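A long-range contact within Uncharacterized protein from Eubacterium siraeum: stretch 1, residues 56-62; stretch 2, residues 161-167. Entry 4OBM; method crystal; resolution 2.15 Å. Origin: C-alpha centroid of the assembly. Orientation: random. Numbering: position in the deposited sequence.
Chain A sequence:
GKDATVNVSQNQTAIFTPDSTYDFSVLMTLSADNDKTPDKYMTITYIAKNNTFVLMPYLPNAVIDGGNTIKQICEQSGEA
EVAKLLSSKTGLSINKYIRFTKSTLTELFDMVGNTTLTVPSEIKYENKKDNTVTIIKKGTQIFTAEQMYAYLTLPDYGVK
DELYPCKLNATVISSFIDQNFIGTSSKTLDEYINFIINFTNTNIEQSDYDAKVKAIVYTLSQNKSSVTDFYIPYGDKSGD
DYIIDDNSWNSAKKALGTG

Stretch 1 56-62: MPYLPNA
Stretch 2 161-167: DELYPCK

This contact packs a strand and the turn after it against a turn and the helix it leads into; no hydrogen bond crosses it, and 306 Å² is buried in total. Stretch 1 runs extended through Met56 (a selenomethionine, phi/psi -133/103), Pro57 (-89/158) and Tyr58 (-139/140), then Leu59 (-71/148) opens a type I turn closed by Ala62 N to Leu59 O at 3.0 Å, with Pro60 at -60/-30 and Asn61 at -92/19. Stretch 2 begins with a type I turn, Asp161 (-38/107), Glu162 (-65/-23), Leu163 (-90/-9), closed by Tyr164 N to Asp161 O at 3.2 Å, and continues as helix (Cys166 -70/-46), where Lys167 N meets Leu163 O at 2.9 Å.

Register is set by Pro57 and Cys166, whose CA atoms lie 5.5 Å apart. Both CA-to-CB bonds point toward the partner stretch. The Pro57 ring, C-gamma endo, places CG 3.7 Å from Cys166 CB and 3.4 Å from Cys166 O. Cys166 takes m (-68°), which carries SG to 3.9 Å from Tyr58 C and 3.8 Å from Leu59 CD2. The CA-to-CB bond of Tyr58 (m, chi2 89°) points away, so its backbone meets the sulfur.

Leu59 is the main plug, with 89 Å² covered. Its CA-to-CB bond points toward stretch 2, and the rotamer is mt (-78°, 171°): Leu59 CD2 lies 3.5 Å from Glu162 O, while Leu59 CD1 reaches Leu163 CD2 at 4.4 Å. Leu163 is likewise mt (-71°, 174°).

Glu162, chi1 off-well at -129° and chi2 t, leaves CA sideways, but its end comes nearer, until OE1 is 3.6 Å from Asn61 ND2 (Asn61 chi1 p, 60°), without a hydrogen bond.

Asp161 (t, -162°) precedes the turn: its OD1 accepts from Leu163 N at 3.2 Å, a capping bond, and OD2 forms a salt bridge with Lys167 NZ (mttt) at 2.9 Å.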

HETATM    1  N   MSE A  56       0.674   4.107   3.359  1.00 18.71           N
HETATM    2  CA  MSE A  56      -0.096   4.557   4.524  1.00 16.17           C
HETATM    3  C   MSE A  56      -1.121   3.525   4.884  1.00 21.90           C
HETATM    4  O   MSE A  56      -2.154   3.476   4.222  1.00 22.00           O
HETATM    5  CB  MSE A  56      -0.785   5.918   4.306  1.00 16.48           C
HETATM    6  CG  MSE A  56       0.140   7.037   4.596  1.00 22.97           C
HETATM    7 SE   MSE A  56      -0.670   8.742   4.408  0.75 27.39          SE
HETATM    8  CE  MSE A  56      -1.827   8.768   5.831  1.00 25.01           C
ATOM      9  N   PRO A  57      -0.885   2.723   5.937  1.00 20.81           N
ATOM     10  CA  PRO A  57      -1.882   1.726   6.320  1.00 21.24           C
ATOM     11  C   PRO A  57      -2.899   2.322   7.306  1.00 27.03           C
ATOM     12  O   PRO A  57      -2.640   3.329   7.957  1.00 28.58           O
ATOM     13  CB  PRO A  57      -1.029   0.619   6.956  1.00 22.55           C
ATOM     14  CG  PRO A  57       0.110   1.364   7.580  1.00 26.99           C
ATOM     15  CD  PRO A  57       0.286   2.680   6.849  1.00 22.95           C
ATOM     16  N   TYR A  58      -4.063   1.706   7.384  1.00 22.81           N
ATOM     17  CA  TYR A  58      -5.177   2.131   8.233  1.00 22.62           C
ATOM     18  C   TYR A  58      -5.815   0.916   8.847  1.00 25.95           C
ATOM     19  O   TYR A  58      -5.993  -0.072   8.137  1.00 25.77           O
ATOM     20  CB  TYR A  58      -6.238   2.878   7.385  1.00 22.87           C
ATOM     21  CG  TYR A  58      -5.761   4.187   6.807  1.00 23.37           C
ATOM     22  CD1 TYR A  58      -5.136   4.236   5.566  1.00 23.69           C
ATOM     23  CD2 TYR A  58      -6.008   5.390   7.462  1.00 25.06           C
ATOM     24  CE1 TYR A  58      -4.659   5.437   5.045  1.00 21.52           C
ATOM     25  CE2 TYR A  58      -5.584   6.603   6.924  1.00 26.11           C
ATOM     26  CZ  TYR A  58      -4.893   6.618   5.724  1.00 27.11           C
ATOM     27  OH  TYR A  58      -4.544   7.816   5.158  1.00 26.29           O
ATOM     28  N   LEU A  59      -6.215   0.993  10.139  1.00 21.87           N
ATOM     29  CA  LEU A  59      -6.892  -0.119  10.813  1.00 19.41           C
ATOM     30  C   LEU A  59      -8.284  -0.264  10.241  1.00 22.91           C
ATOM     31  O   LEU A  59      -8.852   0.747   9.831  1.00 22.71           O
ATOM     32  CB  LEU A  59      -6.960   0.089  12.339  1.00 18.99           C
ATOM     33  CG  LEU A  59      -5.698  -0.180  13.167  1.00 22.44           C
ATOM     34  CD1 LEU A  59      -5.908   0.308  14.606  1.00 22.30           C
ATOM     35  CD2 LEU A  59      -5.318  -1.659  13.162  1.00 24.06           C
ATOM     36  N   PRO A  60      -8.865  -1.484  10.160  1.00 19.21           N
ATOM     37  CA  PRO A  60     -10.229  -1.604   9.620  1.00 18.80           C
ATOM     38  C   PRO A  60     -11.279  -0.824  10.418  1.00 25.46           C
ATOM     39  O   PRO A  60     -12.274  -0.336   9.839  1.00 26.27           O
ATOM     40  CB  PRO A  60     -10.511  -3.107   9.685  1.00 19.96           C
ATOM     41  CG  PRO A  60      -9.553  -3.631  10.672  1.00 24.24           C
ATOM     42  CD  PRO A  60      -8.332  -2.800  10.569  1.00 19.84           C
ATOM     43  N   ASN A  61     -11.044  -0.673  11.737  1.00 22.00           N
ATOM     44  CA  ASN A  61     -11.954   0.037  12.623  1.00 23.07           C
ATOM     45  C   ASN A  61     -11.553   1.509  12.732  1.00 27.64           C
ATOM     46  O   ASN A  61     -12.001   2.204  13.645  1.00 28.23           O
ATOM     47  CB  ASN A  61     -12.029  -0.634  14.002  1.00 20.40           C
ATOM     48  CG  ASN A  61     -10.702  -0.707  14.733  1.00 35.51           C
ATOM     49  OD1 ASN A  61      -9.606  -0.755  14.133  1.00 30.29           O
ATOM     50  ND2 ASN A  61     -10.775  -0.768  16.047  1.00 18.15           N
ATOM     51  N   ALA A  62     -10.753   2.001  11.779  1.00 24.57           N
ATOM     52  CA  ALA A  62     -10.365   3.412  11.809  1.00 25.67           C
ATOM     53  C   ALA A  62     -11.534   4.314  11.388  1.00 32.99           C
ATOM     54  O   ALA A  62     -12.193   4.036  10.382  1.00 31.89           O
ATOM     55  CB  ALA A  62      -9.163   3.658  10.914  1.00 25.63           C
ATOM     56  N   ASP A 161       0.382  -2.631  21.271  1.00 40.32           N
ATOM     57  CA  ASP A 161       0.334  -1.632  20.193  1.00 39.24           C
ATOM     58  C   ASP A 161      -0.770  -1.916  19.150  1.00 41.72           C
ATOM     59  O   ASP A 161      -0.650  -2.849  18.347  1.00 38.95           O
ATOM     60  CB  ASP A 161       1.699  -1.561  19.494  1.00 40.09           C
ATOM     61  CG  ASP A 161       1.946  -0.323  18.665  1.00 44.39           C
ATOM     62  OD1 ASP A 161       1.021   0.514  18.551  1.00 43.34           O
ATOM     63  OD2 ASP A 161       3.076  -0.171  18.155  1.00 51.63           O
ATOM     64  N   GLU A 162      -1.854  -1.102  19.177  1.00 39.21           N
ATOM     65  CA  GLU A 162      -2.974  -1.271  18.241  1.00 38.48           C
ATOM     66  C   GLU A 162      -2.548  -1.000  16.785  1.00 37.52           C
ATOM     67  O   GLU A 162      -3.181  -1.522  15.872  1.00 34.95           O
ATOM     68  CB  GLU A 162      -4.180  -0.394  18.622  1.00 40.90           C
ATOM     69  CG  GLU A 162      -5.470  -1.205  18.694  1.00 55.56           C
ATOM     70  CD  GLU A 162      -6.782  -0.438  18.658  1.00 81.90           C
ATOM     71  OE1 GLU A 162      -7.730  -0.920  17.993  1.00 66.09           O
ATOM     72  OE2 GLU A 162      -6.872   0.628  19.310  1.00 80.78           O
ATOM     73  N   LEU A 163      -1.451  -0.225  16.585  1.00 32.52           N
ATOM     74  CA  LEU A 163      -0.921   0.112  15.264  1.00 30.37           C
ATOM     75  C   LEU A 163       0.115  -0.893  14.757  1.00 32.69           C
ATOM     76  O   LEU A 163       0.492  -0.816  13.593  1.00 31.58           O
ATOM     77  CB  LEU A 163      -0.304   1.519  15.272  1.00 30.25           C
ATOM     78  CG  LEU A 163      -1.280   2.679  15.384  1.00 33.92           C
ATOM     79  CD1 LEU A 163      -0.521   3.993  15.527  1.00 33.14           C
ATOM     80  CD2 LEU A 163      -2.231   2.721  14.164  1.00 34.71           C
ATOM     81  N   TYR A 164       0.571  -1.832  15.605  1.00 29.70           N
ATOM     82  CA  TYR A 164       1.571  -2.838  15.223  1.00 28.78           C
ATOM     83  C   TYR A 164       1.205  -3.627  13.937  1.00 31.24           C
ATOM     84  O   TYR A 164       2.106  -3.768  13.103  1.00 30.61           O
ATOM     85  CB  TYR A 164       1.886  -3.817  16.368  1.00 30.06           C
ATOM     86  CG  TYR A 164       3.127  -4.627  16.070  1.00 30.99           C
ATOM     87  CD1 TYR A 164       4.397  -4.087  16.262  1.00 33.15           C
ATOM     88  CD2 TYR A 164       3.035  -5.897  15.504  1.00 30.65           C
ATOM     89  CE1 TYR A 164       5.545  -4.789  15.903  1.00 34.00           C
ATOM     90  CE2 TYR A 164       4.177  -6.616  15.157  1.00 31.71           C
ATOM     91  CZ  TYR A 164       5.430  -6.056  15.356  1.00 38.89           C
ATOM     92  OH  TYR A 164       6.565  -6.749  15.029  1.00 39.58           O
ATOM     93  N   PRO A 165      -0.047  -4.122  13.697  1.00 28.46           N
ATOM     94  CA  PRO A 165      -0.313  -4.838  12.424  1.00 27.90           C
ATOM     95  C   PRO A 165      -0.098  -3.933  11.192  1.00 31.70           C
ATOM     96  O   PRO A 165       0.331  -4.417  10.146  1.00 30.01           O
ATOM     97  CB  PRO A 165      -1.770  -5.280  12.558  1.00 29.46           C
ATOM     98  CG  PRO A 165      -2.055  -5.240  14.027  1.00 34.39           C
ATOM     99  CD  PRO A 165      -1.262  -4.088  14.543  1.00 30.19           C
ATOM    100  N   CYS A 166      -0.342  -2.615  11.350  1.00 28.16           N
ATOM    101  CA  CYS A 166      -0.146  -1.577  10.333  1.00 28.17           C
ATOM    102  C   CYS A 166       1.341  -1.358  10.089  1.00 30.54           C
ATOM    103  O   CYS A 166       1.761  -1.240   8.941  1.00 29.73           O
ATOM    104  CB  CYS A 166      -0.826  -0.277  10.758  1.00 28.84           C
ATOM    105  SG  CYS A 166      -2.630  -0.360  10.772  1.00 33.10           S
ATOM    106  N   LYS A 167       2.117  -1.261  11.187  1.00 27.06           N
ATOM    107  CA  LYS A 167       3.561  -1.060  11.205  1.00 26.18           C
ATOM    108  C   LYS A 167       4.252  -2.245  10.541  1.00 28.76           C
ATOM    109  O   LYS A 167       5.139  -2.044   9.724  1.00 28.50           O
ATOM    110  CB  LYS A 167       4.065  -0.851  12.648  1.00 28.36           C
ATOM    111  CG  LYS A 167       3.718   0.515  13.195  1.00 29.03           C
ATOM    112  CD  LYS A 167       3.798   0.600  14.708  1.00 33.35           C
ATOM    113  CE  LYS A 167       3.478   2.005  15.176  1.00 36.35           C
ATOM    114  NZ  LYS A 167       3.794   2.199  16.620  1.00 44.83           N
TER